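Local structure of EvdO2 (Micromonospora carbonacea, 4XAC) at residues I76-Y81 against G113-K118; W128-A133 against P170-H175; R142-W147 against A206-F211. The protein is probably a 2-oxoglutarate-dependent, non-haem metal oxygenase of the phytanoyl-CoA dioxygenase family, likely acting in the biosynthesis of the antibiotic everninomicin. One frame throughout, in Å; residues are numbered along the deposited sequence.

Contact 1 (I76-Y81 against G113-K118). With AKG (2-oxoglutaric acid), chain D.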
loop_
_atom_site.group_PDB
_atom_site.type_symbol
_atom_site.label_atom_id
_atom_site.label_comp_id
_atom_site.label_asym_id
_atom_site.label_seq_id
_atom_site.Cartn_x
_atom_site.Cartn_y
_atom_site.Cartn_z
ATOM N N ILE A 76 -6.490 -2.216 8.994
ATOM C CA ILE A 76 -5.551 -1.185 9.410
ATOM C C ILE A 76 -4.873 -1.637 10.698
ATOM O O ILE A 76 -5.536 -2.096 11.625
ATOM C CB ILE A 76 -6.227 0.178 9.617
ATOM C CG1 ILE A 76 -6.825 0.675 8.299
ATOM C CG2 ILE A 76 -5.230 1.203 10.150
ATOM C CD1 ILE A 76 -8.349 0.596 8.252
ATOM N N LYS A 77 -3.547 -1.523 10.729
ATOM C CA LYS A 77 -2.735 -1.911 11.882
ATOM C C LYS A 77 -2.923 -3.372 12.296
ATOM O O LYS A 77 -3.306 -3.652 13.427
ATOM C CB LYS A 77 -3.024 -0.993 13.075
ATOM C CG LYS A 77 -2.541 0.440 12.888
ATOM C CD LYS A 77 -2.546 1.171 14.231
ATOM C CE LYS A 77 -2.154 2.634 14.096
ATOM N NZ LYS A 77 -3.175 3.443 13.373
ATOM N N PRO A 78 -2.616 -4.317 11.389
ATOM C CA PRO A 78 -2.765 -5.729 11.745
ATOM C C PRO A 78 -1.802 -6.152 12.862
ATOM O O PRO A 78 -2.018 -7.182 13.500
ATOM C CB PRO A 78 -2.451 -6.451 10.434
ATOM C CG PRO A 78 -1.520 -5.526 9.733
ATOM C CD PRO A 78 -2.036 -4.150 10.047
ATOM N N GLU A 79 -0.769 -5.353 13.103
ATOM C CA GLU A 79 0.159 -5.603 14.203
ATOM C C GLU A 79 -0.507 -5.513 15.577
ATOM O O GLU A 79 0.072 -5.951 16.569
ATOM C CB GLU A 79 1.338 -4.631 14.141
ATOM C CG GLU A 79 0.954 -3.169 14.263
ATOM C CD GLU A 79 0.688 -2.523 12.914
ATOM O OE1 GLU A 79 0.362 -3.257 11.951
ATOM O OE2 GLU A 79 0.811 -1.282 12.816
ATOM N N LYS A 80 -1.714 -4.949 15.647
ATOM C CA LYS A 80 -2.480 -4.984 16.894
ATOM C C LYS A 80 -2.903 -6.419 17.210
ATOM O O LYS A 80 -2.957 -6.823 18.371
ATOM C CB LYS A 80 -3.725 -4.094 16.823
ATOM N N TYR A 81 -3.202 -7.182 16.164
ATOM C CA TYR A 81 -3.678 -8.551 16.317
ATOM C C TYR A 81 -2.536 -9.559 16.238
ATOM O O TYR A 81 -2.575 -10.608 16.877
ATOM C CB TYR A 81 -4.738 -8.851 15.252
ATOM C CG TYR A 81 -5.818 -7.794 15.205
ATOM C CD1 TYR A 81 -6.827 -7.762 16.161
ATOM C CD2 TYR A 81 -5.815 -6.808 14.223
ATOM C CE1 TYR A 81 -7.809 -6.792 16.135
ATOM C CE2 TYR A 81 -6.792 -5.828 14.192
ATOM C CZ TYR A 81 -7.789 -5.830 15.148
ATOM O OH TYR A 81 -8.768 -4.863 15.121
ATOM N N GLY A 113 1.317 -0.515 10.113
ATOM C CA GLY A 113 1.106 -1.519 9.089
ATOM C C GLY A 113 -0.295 -1.424 8.535
ATOM O O GLY A 113 -1.166 -0.778 9.113
ATOM N N HIS A 114 -0.504 -2.080 7.402
ATOM C CA HIS A 114 -1.799 -2.096 6.743
ATOM C C HIS A 114 -1.845 -3.357 5.884
ATOM O O HIS A 114 -0.931 -3.614 5.107
ATOM C CB HIS A 114 -1.986 -0.826 5.908
ATOM C CG HIS A 114 -3.300 -0.748 5.203
ATOM N ND1 HIS A 114 -3.450 -0.135 3.978
ATOM C CD2 HIS A 114 -4.528 -1.204 5.550
ATOM C CE1 HIS A 114 -4.714 -0.217 3.599
ATOM N NE2 HIS A 114 -5.388 -0.861 4.536
ATOM N N ALA A 115 -2.884 -4.168 6.046
ATOM C CA ALA A 115 -2.957 -5.411 5.295
ATOM C C ALA A 115 -4.077 -5.327 4.297
ATOM O O ALA A 115 -5.149 -4.767 4.584
ATOM C CB ALA A 115 -3.151 -6.594 6.217
ATOM N N ILE A 116 -3.814 -5.886 3.120
ATOM C CA ILE A 116 -4.783 -5.910 2.044
ATOM C C ILE A 116 -4.855 -7.311 1.456
ATOM O O ILE A 116 -3.840 -8.016 1.341
ATOM C CB ILE A 116 -4.431 -4.902 0.933
ATOM C CG1 ILE A 116 -4.183 -3.516 1.518
ATOM C CG2 ILE A 116 -5.549 -4.833 -0.091
ATOM C CD1 ILE A 116 -3.641 -2.532 0.519
ATOM N N LEU A 117 -6.070 -7.717 1.109
ATOM C CA LEU A 117 -6.296 -8.954 0.398
ATOM C C LEU A 117 -7.252 -8.654 -0.746
ATOM O O LEU A 117 -8.362 -8.189 -0.515
ATOM C CB LEU A 117 -6.865 -10.036 1.328
ATOM C CG LEU A 117 -7.035 -11.458 0.784
ATOM C CD1 LEU A 117 -6.842 -12.481 1.891
ATOM C CD2 LEU A 117 -8.403 -11.650 0.153
ATOM N N LYS A 118 -6.790 -8.853 -1.976
ATOM C CA LYS A 118 -7.686 -8.864 -3.130
ATOM C C LYS A 118 -8.093 -10.300 -3.361
ATOM O O LYS A 118 -7.272 -11.104 -3.805
ATOM C CB LYS A 118 -7.022 -8.290 -4.384
ATOM C CG LYS A 118 -6.891 -6.768 -4.400
ATOM C CD LYS A 118 -6.622 -6.262 -5.821
ATOM C CE LYS A 118 -7.713 -5.314 -6.323
ATOM N NZ LYS A 118 -7.536 -3.889 -5.890
HETATM C C1 AKG D . -1.123 1.806 -1.056
HETATM O O1 AKG D . -0.357 0.921 -0.581
HETATM O O2 AKG D . -0.972 3.023 -0.786
HETATM C C2 AKG D . -2.260 1.405 -1.933
HETATM O O5 AKG D . -3.066 2.251 -2.314
HETATM C C3 AKG D . -2.422 -0.029 -2.307
HETATM C C4 AKG D . -3.567 -0.401 -3.193
HETATM C C5 AKG D . -3.824 -1.858 -3.419
HETATM O O3 AKG D . -3.087 -2.721 -2.872
HETATM O O4 AKG D . -4.773 -2.234 -4.160
#
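Ile-76 pairs with His-114 as an antiparallel, non-hydrogen-bonded pair with the two CA atoms 4.7 Å apart, and just beyond it Lys-77 N donates to Gly-113 O over 3.0 Å. Past this point the chain leaves strand 74-76 in a short turn, and Glu-79 reaches back to strand 110-118. Its CG sits between the backbone N and the carbonyl carbon (chi1 61°), and a bend at chi2 (-91°) folds the carboxylate against Gly-113. OE2 takes the Gly-113 N-H on its syn side, somewhat out of the carboxylate plane, at 2.9 Å. OE1 lies 3.4 Å from Gly-113 CA; a CB on this glycine would run into OE1, so the missing side chain probably makes room for the carboxylate. Pro-78 fills the next step, its CD 3.6 Å from Gly-113 C and its CG 4.0 Å from Ala-115 CB. Ile-76 CG1 approaches CD2 of the His-114 ring obliquely, while NE2 of that ring is hydrogen-bonded to Gln-74. Further along, Ile-116 CD1 comes within 3.4 Å of AKG O3, so the same strand lines the cosubstrate pocket. Replacing Glu-79 by an alanine would probably leave the Gly-113 N-H without this acceptor, the turn then held mainly by Lys-77 N and Pro-78. With Lys-77 N on its oxygen and the carboxylate on its nitrogen, Gly-113 has both backbone polar groups engaged by the turn.

Contact 2 (W128-A133 against P170-H175). With NI (nickel (II) ion), chain B; AKG (2-oxoglutaric acid), chain D.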
loop_
_atom_site.group_PDB
_atom_site.type_symbol
_atom_site.label_atom_id
_atom_site.label_comp_id
_atom_site.label_asym_id
_atom_site.label_seq_id
_atom_site.Cartn_x
_atom_site.Cartn_y
_atom_site.Cartn_z
ATOM N N TRP A 128 -7.034 5.431 -9.166
ATOM C CA TRP A 128 -5.922 6.378 -9.036
ATOM C C TRP A 128 -6.113 7.268 -7.816
ATOM O O TRP A 128 -7.196 7.781 -7.593
ATOM C CB TRP A 128 -5.816 7.248 -10.289
ATOM C CG TRP A 128 -5.211 6.539 -11.423
ATOM C CD1 TRP A 128 -5.849 6.007 -12.518
ATOM C CD2 TRP A 128 -3.823 6.276 -11.590
ATOM N NE1 TRP A 128 -4.927 5.419 -13.349
ATOM C CE2 TRP A 128 -3.673 5.576 -12.806
ATOM C CE3 TRP A 128 -2.684 6.555 -10.821
ATOM C CZ2 TRP A 128 -2.436 5.152 -13.273
ATOM C CZ3 TRP A 128 -1.443 6.140 -11.294
ATOM C CH2 TRP A 128 -1.329 5.456 -12.514
ATOM N N HIS A 129 -5.054 7.412 -7.023
ATOM C CA HIS A 129 -5.066 8.265 -5.847
ATOM C C HIS A 129 -3.629 8.558 -5.420
ATOM O O HIS A 129 -2.683 7.893 -5.854
ATOM C CB HIS A 129 -5.846 7.592 -4.689
ATOM C CG HIS A 129 -5.126 6.415 -4.093
ATOM N ND1 HIS A 129 -5.088 5.178 -4.706
ATOM C CD2 HIS A 129 -4.376 6.301 -2.968
ATOM C CE1 HIS A 129 -4.354 4.351 -3.977
ATOM N NE2 HIS A 129 -3.905 5.006 -2.917
ATOM N N GLN A 130 -3.478 9.579 -4.579
ATOM C CA GLN A 130 -2.243 9.821 -3.859
ATOM C C GLN A 130 -2.516 9.612 -2.379
ATOM O O GLN A 130 -3.548 10.038 -1.864
ATOM C CB GLN A 130 -1.721 11.240 -4.115
ATOM C CG GLN A 130 -1.239 11.463 -5.522
ATOM C CD GLN A 130 -1.295 12.928 -5.870
ATOM O OE1 GLN A 130 -2.377 13.518 -5.918
ATOM N NE2 GLN A 130 -0.129 13.541 -6.051
ATOM N N ASP A 131 -1.609 8.935 -1.689
ATOM C CA ASP A 131 -1.860 8.615 -0.297
ATOM C C ASP A 131 -1.971 9.900 0.537
ATOM O O ASP A 131 -2.710 9.960 1.521
ATOM C CB ASP A 131 -0.748 7.692 0.232
ATOM C CG ASP A 131 -0.772 6.319 -0.438
ATOM O OD1 ASP A 131 -1.839 5.931 -0.959
ATOM O OD2 ASP A 131 0.269 5.630 -0.461
ATOM N N GLU A 132 -1.250 10.939 0.129
ATOM C CA GLU A 132 -1.334 12.201 0.860
ATOM C C GLU A 132 -2.734 12.830 0.774
ATOM O O GLU A 132 -3.109 13.645 1.625
ATOM C CB GLU A 132 -0.264 13.179 0.350
ATOM C CG GLU A 132 -0.175 14.448 1.200
ATOM C CD GLU A 132 0.999 15.322 0.840
ATOM O OE1 GLU A 132 1.935 14.833 0.176
ATOM O OE2 GLU A 132 0.976 16.508 1.218
ATOM N N ALA A 133 -3.534 12.426 -0.213
ATOM C CA ALA A 133 -4.899 12.956 -0.319
ATOM C C ALA A 133 -5.738 12.623 0.912
ATOM O O ALA A 133 -6.741 13.286 1.190
ATOM C CB ALA A 133 -5.585 12.418 -1.577
ATOM N N PRO A 170 1.292 18.423 -7.938
ATOM C CA PRO A 170 0.440 18.764 -6.794
ATOM C C PRO A 170 -0.249 17.546 -6.201
ATOM O O PRO A 170 -0.239 16.450 -6.794
ATOM C CB PRO A 170 -0.587 19.726 -7.399
ATOM C CG PRO A 170 -0.689 19.306 -8.821
ATOM C CD PRO A 170 0.667 18.766 -9.228
ATOM N N VAL A 171 -0.843 17.718 -5.027
ATOM C CA VAL A 171 -1.826 16.730 -4.598
ATOM C C VAL A 171 -3.024 17.021 -5.494
ATOM O O VAL A 171 -3.603 18.104 -5.444
ATOM C CB VAL A 171 -2.178 16.819 -3.097
ATOM C CG1 VAL A 171 -3.325 15.869 -2.765
ATOM C CG2 VAL A 171 -0.951 16.486 -2.241
ATOM N N LEU A 172 -3.328 16.066 -6.360
ATOM C CA LEU A 172 -4.367 16.224 -7.374
ATOM C C LEU A 172 -5.755 16.351 -6.763
ATOM O O LEU A 172 -5.978 15.936 -5.632
ATOM C CB LEU A 172 -4.318 15.034 -8.334
ATOM C CG LEU A 172 -2.970 14.961 -9.054
ATOM C CD1 LEU A 172 -2.758 13.603 -9.701
ATOM C CD2 LEU A 172 -2.878 16.068 -10.089
ATOM N N PRO A 173 -6.701 16.939 -7.511
ATOM C CA PRO A 173 -8.072 16.948 -6.997
ATOM C C PRO A 173 -8.570 15.525 -6.762
ATOM O O PRO A 173 -8.472 14.699 -7.658
ATOM C CB PRO A 173 -8.870 17.620 -8.116
ATOM C CG PRO A 173 -7.864 18.413 -8.883
ATOM C CD PRO A 173 -6.593 17.617 -8.815
ATOM N N HIS A 174 -9.087 15.238 -5.577
ATOM C CA HIS A 174 -9.692 13.938 -5.344
ATOM C C HIS A 174 -11.164 14.133 -5.024
ATOM O O HIS A 174 -11.632 15.238 -4.718
ATOM C CB HIS A 174 -8.996 13.174 -4.201
ATOM C CG HIS A 174 -7.636 12.636 -4.546
ATOM N ND1 HIS A 174 -6.573 13.443 -4.890
ATOM C CD2 HIS A 174 -7.158 11.369 -4.546
ATOM C CE1 HIS A 174 -5.499 12.697 -5.092
ATOM N NE2 HIS A 174 -5.832 11.433 -4.900
ATOM N N HIS A 175 -11.918 13.052 -5.113
ATOM C CA HIS A 175 -13.285 13.082 -4.649
ATOM C C HIS A 175 -13.579 11.724 -4.073
ATOM O O HIS A 175 -12.867 10.776 -4.345
ATOM C CB HIS A 175 -14.242 13.430 -5.782
ATOM C CG HIS A 175 -14.054 12.590 -7.006
ATOM N ND1 HIS A 175 -14.810 11.464 -7.258
ATOM C CD2 HIS A 175 -13.204 12.714 -8.050
ATOM C CE1 HIS A 175 -14.436 10.933 -8.408
ATOM N NE2 HIS A 175 -13.460 11.670 -8.908
HETATM NI NI NI B . -2.400 4.135 -1.768
HETATM C C1 AKG D . -1.123 1.806 -1.056
HETATM O O1 AKG D . -0.357 0.921 -0.581
HETATM O O2 AKG D . -0.972 3.023 -0.786
HETATM C C2 AKG D . -2.260 1.405 -1.933
HETATM O O5 AKG D . -3.066 2.251 -2.314
HETATM C C3 AKG D . -2.422 -0.029 -2.307
HETATM C C4 AKG D . -3.567 -0.401 -3.193
HETATM C C5 AKG D . -3.824 -1.858 -3.419
HETATM O O3 AKG D . -3.087 -2.721 -2.872
HETATM O O4 AKG D . -4.773 -2.234 -4.160
#
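Gln-130 reaches across to Pro-170, Val-171, Leu-172 and His-174 through one side chain. Its CB lies beside the CE1-NE2 edge of His-174, and with CG anti to the carbonyl carbon (chi1 -69°) the chain runs on extended, carrying CD toward the Pro-170 to Leu-172 backbone. OE1 accepts the Leu-172 N-H at 2.8 Å, in the carbonyl plane and on a lone pair, and also lies 3.3 Å from His-174 CE1 at the ring's edge; amide and ring are nearly coplanar, 13° apart. Gln-130 NE2 donates almost straight (172°) to Pro-170 O at 3.0 Å and is also hydrogen-bonded to Arg-212 O, so both ends of the amide are held and its flip is fixed. Gln-130 is the middle residue of the His-X-Asp motif of the cupin-fold oxygenases: on either side of it, His-129 NE2 (2.1 Å) and Asp-131 OD1 (2.0 Å) bind the nickel ion, which probably stands in for iron, and His-215 completes the facial triad. The 2-oxoglutarate chelates the same ion through O2 and O5. Gln-130 N donates to His-174 NE2 at 3.0 Å, and His-174 ND1 to Leu-172 O, which fixes the ring's orientation. Ala-133 CB sits over the centre of one face of that ring, 3.4 Å from its centroid, in a CH-pi contact. Val-171 CG2 packs against the carboxylate of Glu-132, which forms salt bridges with Arg-212 and Arg-246.

Contact 3 (R142-W147 against A206-F211). With AKG (2-oxoglutaric acid), chain D.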
loop_
_atom_site.group_PDB
_atom_site.type_symbol
_atom_site.label_atom_id
_atom_site.label_comp_id
_atom_site.label_asym_id
_atom_site.label_seq_id
_atom_site.Cartn_x
_atom_site.Cartn_y
_atom_site.Cartn_z
ATOM N N ARG A 142 6.827 14.014 5.629
ATOM C CA ARG A 142 7.541 13.245 4.611
ATOM C C ARG A 142 7.353 11.779 4.907
ATOM O O ARG A 142 7.444 11.362 6.061
ATOM C CB ARG A 142 9.031 13.567 4.609
ATOM C CG ARG A 142 9.373 14.978 4.197
ATOM C CD ARG A 142 10.876 15.144 4.169
ATOM N NE ARG A 142 11.514 14.165 3.289
ATOM C CZ ARG A 142 12.622 13.492 3.590
ATOM N NH1 ARG A 142 13.226 13.688 4.757
ATOM N NH2 ARG A 142 13.129 12.629 2.721
ATOM N N GLY A 143 7.114 10.975 3.883
ATOM C CA GLY A 143 6.896 9.572 4.151
ATOM C C GLY A 143 6.760 8.738 2.914
ATOM O O GLY A 143 6.714 9.246 1.788
ATOM N N LEU A 144 6.692 7.434 3.140
ATOM C CA LEU A 144 6.544 6.500 2.053
ATOM C C LEU A 144 5.835 5.249 2.539
ATOM O O LEU A 144 5.634 5.047 3.746
ATOM C CB LEU A 144 7.932 6.172 1.448
ATOM C CG LEU A 144 9.060 5.661 2.358
ATOM C CD1 LEU A 144 8.797 4.227 2.833
ATOM C CD2 LEU A 144 10.406 5.716 1.640
ATOM N N SER A 145 5.450 4.410 1.589
ATOM C CA SER A 145 4.825 3.133 1.882
ATOM C C SER A 145 5.641 2.023 1.245
ATOM O O SER A 145 6.081 2.178 0.121
ATOM C CB SER A 145 3.390 3.100 1.354
ATOM O OG SER A 145 2.617 4.086 2.019
ATOM N N ILE A 146 5.838 0.917 1.962
ATOM C CA ILE A 146 6.493 -0.273 1.394
ATOM C C ILE A 146 5.477 -1.405 1.294
ATOM O O ILE A 146 5.040 -1.969 2.298
ATOM C CB ILE A 146 7.719 -0.733 2.228
ATOM C CG1 ILE A 146 8.780 0.364 2.232
ATOM C CG2 ILE A 146 8.337 -2.012 1.620
ATOM C CD1 ILE A 146 9.906 0.186 3.307
ATOM N N TRP A 147 5.091 -1.692 0.056
ATOM C CA TRP A 147 4.032 -2.638 -0.271
ATOM C C TRP A 147 4.672 -3.981 -0.590
ATOM O O TRP A 147 5.181 -4.166 -1.685
ATOM C CB TRP A 147 3.241 -2.077 -1.470
ATOM C CG TRP A 147 1.926 -2.692 -1.933
ATOM C CD1 TRP A 147 0.649 -2.267 -1.606
ATOM C CD2 TRP A 147 1.756 -3.718 -2.930
ATOM N NE1 TRP A 147 -0.288 -3.017 -2.293
ATOM C CE2 TRP A 147 0.360 -3.902 -3.111
ATOM C CE3 TRP A 147 2.642 -4.513 -3.669
ATOM C CZ2 TRP A 147 -0.160 -4.850 -3.999
ATOM C CZ3 TRP A 147 2.110 -5.460 -4.556
ATOM C CH2 TRP A 147 0.731 -5.618 -4.704
ATOM N N ALA A 206 8.594 -6.151 -3.319
ATOM C CA ALA A 206 7.853 -5.004 -2.826
ATOM C C ALA A 206 8.027 -3.834 -3.751
ATOM O O ALA A 206 9.029 -3.729 -4.482
ATOM C CB ALA A 206 8.311 -4.621 -1.402
ATOM N N VAL A 207 7.054 -2.934 -3.700
ATOM C CA VAL A 207 7.223 -1.621 -4.291
ATOM C C VAL A 207 7.177 -0.603 -3.153
ATOM O O VAL A 207 6.523 -0.823 -2.119
ATOM C CB VAL A 207 6.155 -1.319 -5.375
ATOM C CG1 VAL A 207 6.452 -2.103 -6.648
ATOM C CG2 VAL A 207 4.755 -1.647 -4.863
ATOM N N VAL A 208 7.902 0.491 -3.347
ATOM C CA VAL A 208 8.015 1.569 -2.371
ATOM C C VAL A 208 7.540 2.837 -3.053
ATOM O O VAL A 208 8.020 3.149 -4.135
ATOM C CB VAL A 208 9.483 1.772 -1.904
ATOM C CG1 VAL A 208 9.562 2.834 -0.771
ATOM C CG2 VAL A 208 10.105 0.450 -1.469
ATOM N N HIS A 209 6.620 3.584 -2.451
ATOM C CA HIS A 209 6.253 4.857 -3.074
ATOM C C HIS A 209 6.057 5.994 -2.081
ATOM O O HIS A 209 5.579 5.797 -0.957
ATOM C CB HIS A 209 4.977 4.722 -3.952
ATOM C CG HIS A 209 3.762 4.220 -3.236
ATOM N ND1 HIS A 209 3.397 2.887 -3.233
ATOM C CD2 HIS A 209 2.791 4.875 -2.543
ATOM C CE1 HIS A 209 2.284 2.735 -2.540
ATOM N NE2 HIS A 209 1.890 3.925 -2.116
ATOM N N ASP A 210 6.447 7.183 -2.538
ATOM C CA ASP A 210 6.263 8.424 -1.801
ATOM C C ASP A 210 4.785 8.703 -1.530
ATOM O O ASP A 210 3.922 8.281 -2.294
ATOM C CB ASP A 210 6.880 9.580 -2.588
ATOM C CG ASP A 210 6.872 10.895 -1.810
ATOM O OD1 ASP A 210 5.930 11.692 -1.977
ATOM O OD2 ASP A 210 7.805 11.115 -1.018
ATOM N N PHE A 211 4.501 9.417 -0.440
ATOM C CA PHE A 211 3.138 9.831 -0.109
ATOM C C PHE A 211 2.450 10.578 -1.251
ATOM O O PHE A 211 1.233 10.627 -1.294
ATOM C CB PHE A 211 3.131 10.748 1.121
ATOM C CG PHE A 211 3.204 10.036 2.435
ATOM C CD1 PHE A 211 3.178 8.660 2.511
ATOM C CD2 PHE A 211 3.311 10.769 3.611
ATOM C CE1 PHE A 211 3.240 8.021 3.741
ATOM C CE2 PHE A 211 3.367 10.140 4.843
ATOM C CZ PHE A 211 3.330 8.763 4.908
HETATM C C1 AKG D . -1.123 1.806 -1.056
HETATM O O1 AKG D . -0.357 0.921 -0.581
HETATM O O2 AKG D . -0.972 3.023 -0.786
HETATM C C2 AKG D . -2.260 1.405 -1.933
HETATM O O5 AKG D . -3.066 2.251 -2.314
HETATM C C3 AKG D . -2.422 -0.029 -2.307
HETATM C C4 AKG D . -3.567 -0.401 -3.193
HETATM C C5 AKG D . -3.824 -1.858 -3.419
HETATM O O3 AKG D . -3.087 -2.721 -2.872
HETATM O O4 AKG D . -4.773 -2.234 -4.160
HETATM O O HOH W 1 9.398 9.805 0.238
HETATM O O HOH W 2 2.862 6.147 0.393
#
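Trp-147 and Val-207 form one end of an antiparallel pairing that runs to Gly-143 and Phe-211 at the other. The Trp-147 N-H meets Val-207 O at 2.7 Å, nearly in line with the C=O bond (172°), and Ser-145 and His-209 exchange two further backbone bonds. Packing is close where the Phe-211 ring lies flat over Gly-143, whose CA is 3.7 Å from the ring centroid; a CB at this glycine would run into CZ. At the edge of the Phe-211 ring a water accepts from Ser-145 OG at 2.6 Å and donates to His-209 O. On the ligand side, Ser-145 CB lies over one face of the His-209 ring, toward its rim, in a CH-pi contact. His-209 NE2, which also bonds Asp-131 OD2, makes a longer bond of 3.3 Å to AKG O2, while ND1 is tied to Tyr-162. Because CG of Trp-147 is anti to the backbone N (chi1 -170°), the indole reaches along the 2-oxoglutarate, and NE1 donates to AKG O3 at 2.9 Å in the ring plane. The Arg-142 end is looser: Arg-142 is exposed, and a second water donates to Gly-143 O (3.1 Å). Leu-144, Ile-146 and Val-208 make the opposite, apolar face. Helix 89-102 covers that face, strand 160-162 packs over Trp-147, Val-207 and His-209, and strands 226-234 and 23-26 extend the sheet beyond 139-149 and 206-210 respectively.

How the contacts relate
All three contacts reach the bound 2-oxoglutarate. Contacts 1 and 3 belong to the same antiparallel sheet, their centres about 16 Å apart; Ile-116 of contact 1 and Trp-147 of contact 3 both approach O3, while His-209 of contact 3 reaches O2 at the metal end. Contact 2 holds that metal end; it lies across the centre of the chain from contact 1, centre to centre about 22 Å. Contacts 2 and 3 touch directly: Asp-131 OD2 is 2.9 Å from His-209 NE2, probably a hydrogen bond, which would help to position the metal-binding carboxylate, and Glu-132 N probably bonds Phe-211 O, also at 2.9 Å. Their segments interleave along the chain, whereas contact 1 closes before either begins.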